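Side-chain contacts in carboxyvinyl-carboxyphosphonate phosphorylmutase (Bacillus anthracis, PDB 4IQD), which belongs to the phosphoenolpyruvate phosphomutase family of TIM-barrel enzymes, binds pyruvic acid in this crystal, and forms a two-chain assembly: residues E176-A181 with N207-A212; L205-S208 with P213-A216. All blocks are in the same frame, centred on the assembly; numbering follows the deposited sequence.

Overall arrangement
Both contacts sit on the outer layer of a TIM barrel, on the same side of the chain's centre, and show how one outer helix is fixed both to its neighbour and to the barrel wall. Contact 1 joins helix 174-187 to the end of helix 200-209, and contact 2 joins that second helix to the run into strand 215-217. Their centres lie about 8 Å apart, and Phe-206 bridges them: Ile-178 CG1 is 3.6 Å from Phe-206 CD1, and Ala-181 CB is 3.7 Å from Phe-206 CZ. The side chain of Ile-178 is about 8 Å, and that of Phe-206 about 10 Å, from a bound pyruvic acid.

Contact 1. Residues E176-A181 with N207-A212; sequences EAIERA and NSKVNA
Ile-178 and Ala-181 face Lys-209 and Val-210 where two neighbouring outer helices of the TIM barrel pack together, helix 174-187 meeting helix 200-209 as the latter ends. The contact is wholly apolar, with no hydrogen bond between 176-181 and 207-212. The backbones come closest at Ile-178 and Val-210, whose CA atoms stand 6.5 Å apart.

Ile-178 uses two of its branches. Its CG2 methyl lies anti to the backbone N, while CG1 runs beside that N with chi1 -72°, and the extended chi2 of -179° carries CD1 outward to a point 3.7 Å from Lys-209 CB. CG2 lies beside it, 3.9 Å from the same Lys-209 CB, so both methyls press on one side of the root of the lysine chain. The two side chains pass at a slant. Beyond this apolar root the lysine chain bends, and its ammonium end leads away from 176-181, leaving the methylenes nearest the backbone to make the contact.

Val-210 is the first residue to leave helical geometry, and it still points its side chain at the facing helix. Its CG1 is anti to the backbone N, and CG2, anti to the carbonyl carbon instead, is the branch that does the touching. Phe-206 of helix 200-209 carries the apolar layer on toward the barrel wall. One polar tie flanks it: Asn-182 ND2 donates to Lys-209 O, linking the last turn of helix 200-209 to the facing helix, and a weak bond from Asn-211 N to Asn-182 OD1 lies next to it. Val-210 CG2 touches two residues about a turn apart on that helix, 4.2 Å from Ile-178 CG2 and 4.1 Å from Ala-181 CB.

Contact 2. Residues L205-S208 with P213-A216; sequences LFNS and PLLA
The second half of a beta-alpha-beta crossover of the TIM barrel, running from strand 191-194 through helix 200-209 to the parallel strand 215-217, is represented here by 205-208 packing on 213-216. Phe-206 and Asn-207 lie on the helix, and Leu-214 lies on the approach to strand 215-217. No hydrogen bond links the two segments; one leucine side chain carries the contact from 213-216.

In Leu-214, chi1 of -59° sets CG anti to the carbonyl carbon, and chi2 of -173° then presents both methyls to the Phe-206 ring. CD1 meets that ring at its edge, in the ring plane, 3.6 Å from Phe-206 CD2, while CD2 of Leu-214 is 4.1 Å from Phe-206 CE2. Elsewhere the ring packs on Ile-192 and Pro-194 of strand 191-194. Ile-192 also touches Leu-214, so Phe-206 and Leu-214 share a neighbour in the barrel wall.

The CD1 methyl of Leu-214 serves a second residue as well. Lodged against the helix backbone, it sits 3.6 Å from Asn-207 CA and 3.8 Å from Asn-207 CB.

Contact 1. Residues E176-A181 with N207-A212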
loop_
_atom_site.group_PDB
_atom_site.type_symbol
_atom_site.label_atom_id
_atom_site.label_comp_id
_atom_site.label_asym_id
_atom_site.label_seq_id
_atom_site.Cartn_x
_atom_site.Cartn_y
_atom_site.Cartn_z
ATOM N N GLU A 176 -31.910 -20.894 8.252
ATOM C CA GLU A 176 -32.169 -19.479 8.036
ATOM C C GLU A 176 -31.244 -18.943 6.967
ATOM O O GLU A 176 -31.657 -18.193 6.087
ATOM C CB GLU A 176 -31.927 -18.694 9.316
ATOM C CG GLU A 176 -33.090 -17.856 9.738
ATOM C CD GLU A 176 -33.798 -18.449 10.924
ATOM O OE1 GLU A 176 -34.638 -17.742 11.519
ATOM O OE2 GLU A 176 -33.511 -19.619 11.261
ATOM N N ALA A 177 -29.978 -19.325 7.061
ATOM C CA ALA A 177 -28.985 -18.891 6.095
ATOM C C ALA A 177 -29.325 -19.435 4.712
ATOM O O ALA A 177 -29.258 -18.708 3.723
ATOM C CB ALA A 177 -27.606 -19.337 6.525
ATOM N N ILE A 178 -29.705 -20.708 4.655
ATOM C CA ILE A 178 -30.063 -21.350 3.393
ATOM C C ILE A 178 -31.208 -20.612 2.716
ATOM O O ILE A 178 -31.193 -20.401 1.500
ATOM C CB ILE A 178 -30.443 -22.829 3.597
ATOM C CG1 ILE A 178 -29.197 -23.651 3.924
ATOM C CG2 ILE A 178 -31.134 -23.388 2.360
ATOM C CD1 ILE A 178 -29.465 -25.126 4.128
ATOM N N GLU A 179 -32.199 -20.216 3.510
ATOM C CA GLU A 179 -33.337 -19.464 2.995
ATOM C C GLU A 179 -32.898 -18.115 2.438
ATOM O O GLU A 179 -33.260 -17.756 1.319
ATOM C CB GLU A 179 -34.399 -19.270 4.079
ATOM C CG GLU A 179 -35.241 -20.507 4.355
ATOM C CD GLU A 179 -36.154 -20.864 3.196
ATOM O OE1 GLU A 179 -36.058 -22.001 2.688
ATOM O OE2 GLU A 179 -36.971 -20.007 2.797
ATOM N N ARG A 180 -32.121 -17.374 3.223
ATOM C CA ARG A 180 -31.595 -16.087 2.783
ATOM C C ARG A 180 -30.809 -16.259 1.495
ATOM O O ARG A 180 -31.053 -15.557 0.519
ATOM C CB ARG A 180 -30.686 -15.472 3.846
ATOM C CG ARG A 180 -31.405 -14.786 4.992
ATOM C CD ARG A 180 -30.411 -13.986 5.818
ATOM N NE ARG A 180 -31.040 -13.220 6.886
ATOM C CZ ARG A 180 -31.417 -11.949 6.777
ATOM N NH1 ARG A 180 -31.243 -11.294 5.641
ATOM N NH2 ARG A 180 -31.976 -11.333 7.807
ATOM N N ALA A 181 -29.892 -17.221 1.503
ATOM C CA ALA A 181 -29.024 -17.495 0.361
ATOM C C ALA A 181 -29.792 -17.700 -0.940
ATOM O O ALA A 181 -29.503 -17.049 -1.941
ATOM C CB ALA A 181 -28.141 -18.704 0.649
ATOM N N ASN A 207 -24.284 -26.573 0.399
ATOM C CA ASN A 207 -24.059 -26.757 -1.028
ATOM C C ASN A 207 -25.212 -27.509 -1.684
ATOM O O ASN A 207 -25.599 -27.211 -2.814
ATOM C CB ASN A 207 -22.743 -27.510 -1.249
ATOM C CG ASN A 207 -22.383 -27.650 -2.716
ATOM O OD1 ASN A 207 -22.744 -26.814 -3.543
ATOM N ND2 ASN A 207 -21.663 -28.716 -3.045
ATOM N N SER A 208 -25.768 -28.471 -0.955
ATOM C CA SER A 208 -26.822 -29.330 -1.478
ATOM C C SER A 208 -28.152 -28.602 -1.582
ATOM O O SER A 208 -28.978 -28.919 -2.433
ATOM C CB SER A 208 -26.986 -30.562 -0.590
ATOM O OG SER A 208 -27.844 -31.507 -1.201
ATOM N N LYS A 209 -28.359 -27.625 -0.711
ATOM C CA LYS A 209 -29.643 -26.945 -0.639
ATOM C C LYS A 209 -29.633 -25.588 -1.335
ATOM O O LYS A 209 -30.675 -24.948 -1.457
ATOM C CB LYS A 209 -30.070 -26.775 0.820
ATOM C CG LYS A 209 -31.487 -27.247 1.116
ATOM C CD LYS A 209 -31.522 -28.732 1.424
ATOM C CE LYS A 209 -32.949 -29.244 1.509
ATOM N NZ LYS A 209 -33.772 -28.470 2.480
ATOM N N VAL A 210 -28.461 -25.149 -1.788
ATOM C CA VAL A 210 -28.331 -23.832 -2.411
ATOM C C VAL A 210 -27.877 -23.931 -3.873
ATOM O O VAL A 210 -26.871 -24.571 -4.175
ATOM C CB VAL A 210 -27.364 -22.930 -1.614
ATOM C CG1 VAL A 210 -27.137 -21.614 -2.336
ATOM C CG2 VAL A 210 -27.902 -22.685 -0.210
ATOM N N ASN A 211 -28.615 -23.281 -4.770
ATOM C CA ASN A 211 -28.348 -23.372 -6.208
ATOM C C ASN A 211 -27.338 -22.351 -6.741
ATOM O O ASN A 211 -27.652 -21.559 -7.630
ATOM C CB ASN A 211 -29.654 -23.273 -7.003
ATOM C CG ASN A 211 -30.409 -21.984 -6.731
ATOM O OD1 ASN A 211 -30.506 -21.537 -5.588
ATOM N ND2 ASN A 211 -30.942 -21.375 -7.784
ATOM N N ALA A 212 -26.122 -22.390 -6.210
ATOM C CA ALA A 212 -25.079 -21.444 -6.590
ATOM C C ALA A 212 -23.710 -21.985 -6.217
ATOM O O ALA A 212 -23.593 -22.798 -5.306
ATOM C CB ALA A 212 -25.306 -20.099 -5.912
#

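Contact 2. Residues L205-S208 with P213-A216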
loop_
_atom_site.group_PDB
_atom_site.type_symbol
_atom_site.label_atom_id
_atom_site.label_comp_id
_atom_site.label_asym_id
_atom_site.label_seq_id
_atom_site.Cartn_x
_atom_site.Cartn_y
_atom_site.Cartn_z
ATOM N N LEU A 205 -24.096 -29.845 3.172
ATOM C CA LEU A 205 -25.542 -29.643 3.228
ATOM C C LEU A 205 -25.949 -28.315 2.608
ATOM O O LEU A 205 -26.940 -28.237 1.880
ATOM C CB LEU A 205 -26.047 -29.695 4.665
ATOM C CG LEU A 205 -27.530 -29.358 4.831
ATOM C CD1 LEU A 205 -28.402 -30.341 4.057
ATOM C CD2 LEU A 205 -27.923 -29.336 6.296
ATOM N N PHE A 206 -25.191 -27.271 2.918
ATOM C CA PHE A 206 -25.486 -25.944 2.401
ATOM C C PHE A 206 -25.364 -25.967 0.883
ATOM O O PHE A 206 -26.232 -25.464 0.175
ATOM C CB PHE A 206 -24.536 -24.911 3.010
ATOM C CG PHE A 206 -24.958 -23.485 2.781
ATOM C CD1 PHE A 206 -25.748 -22.825 3.707
ATOM C CD2 PHE A 206 -24.551 -22.799 1.649
ATOM C CE1 PHE A 206 -26.134 -21.509 3.504
ATOM C CE2 PHE A 206 -24.933 -21.484 1.440
ATOM C CZ PHE A 206 -25.727 -20.840 2.369
ATOM N N ASN A 207 -24.284 -26.573 0.399
ATOM C CA ASN A 207 -24.059 -26.757 -1.028
ATOM C C ASN A 207 -25.212 -27.509 -1.684
ATOM O O ASN A 207 -25.599 -27.211 -2.814
ATOM C CB ASN A 207 -22.743 -27.510 -1.249
ATOM C CG ASN A 207 -22.383 -27.650 -2.716
ATOM O OD1 ASN A 207 -22.744 -26.814 -3.543
ATOM N ND2 ASN A 207 -21.663 -28.716 -3.045
ATOM N N SER A 208 -25.768 -28.471 -0.955
ATOM C CA SER A 208 -26.822 -29.330 -1.478
ATOM C C SER A 208 -28.152 -28.602 -1.582
ATOM O O SER A 208 -28.978 -28.919 -2.433
ATOM C CB SER A 208 -26.986 -30.562 -0.590
ATOM O OG SER A 208 -27.844 -31.507 -1.201
ATOM N N PRO A 213 -22.664 -21.541 -6.927
ATOM C CA PRO A 213 -21.300 -21.832 -6.484
ATOM C C PRO A 213 -21.055 -21.205 -5.121
ATOM O O PRO A 213 -21.645 -20.171 -4.812
ATOM C CB PRO A 213 -20.437 -21.135 -7.535
ATOM C CG PRO A 213 -21.297 -21.062 -8.744
ATOM C CD PRO A 213 -22.690 -20.866 -8.237
ATOM N N LEU A 214 -20.203 -21.821 -4.313
ATOM C CA LEU A 214 -19.948 -21.313 -2.974
ATOM C C LEU A 214 -18.510 -20.857 -2.803
ATOM O O LEU A 214 -17.594 -21.418 -3.402
ATOM C CB LEU A 214 -20.301 -22.367 -1.924
ATOM C CG LEU A 214 -21.749 -22.857 -1.945
ATOM C CD1 LEU A 214 -22.019 -23.761 -0.763
ATOM C CD2 LEU A 214 -22.719 -21.689 -1.962
ATOM N N LEU A 215 -18.335 -19.830 -1.978
ATOM C CA LEU A 215 -17.029 -19.273 -1.663
ATOM C C LEU A 215 -16.640 -19.673 -0.250
ATOM O O LEU A 215 -17.475 -19.679 0.652
ATOM C CB LEU A 215 -17.086 -17.746 -1.774
ATOM C CG LEU A 215 -15.843 -16.858 -1.638
ATOM C CD1 LEU A 215 -16.157 -15.516 -2.247
ATOM C CD2 LEU A 215 -15.401 -16.664 -0.198
ATOM N N ALA A 216 -15.367 -20.000 -0.063
ATOM C CA ALA A 216 -14.831 -20.299 1.255
ATOM C C ALA A 216 -13.899 -19.175 1.681
ATOM O O ALA A 216 -13.090 -18.701 0.888
ATOM C CB ALA A 216 -14.095 -21.619 1.237
#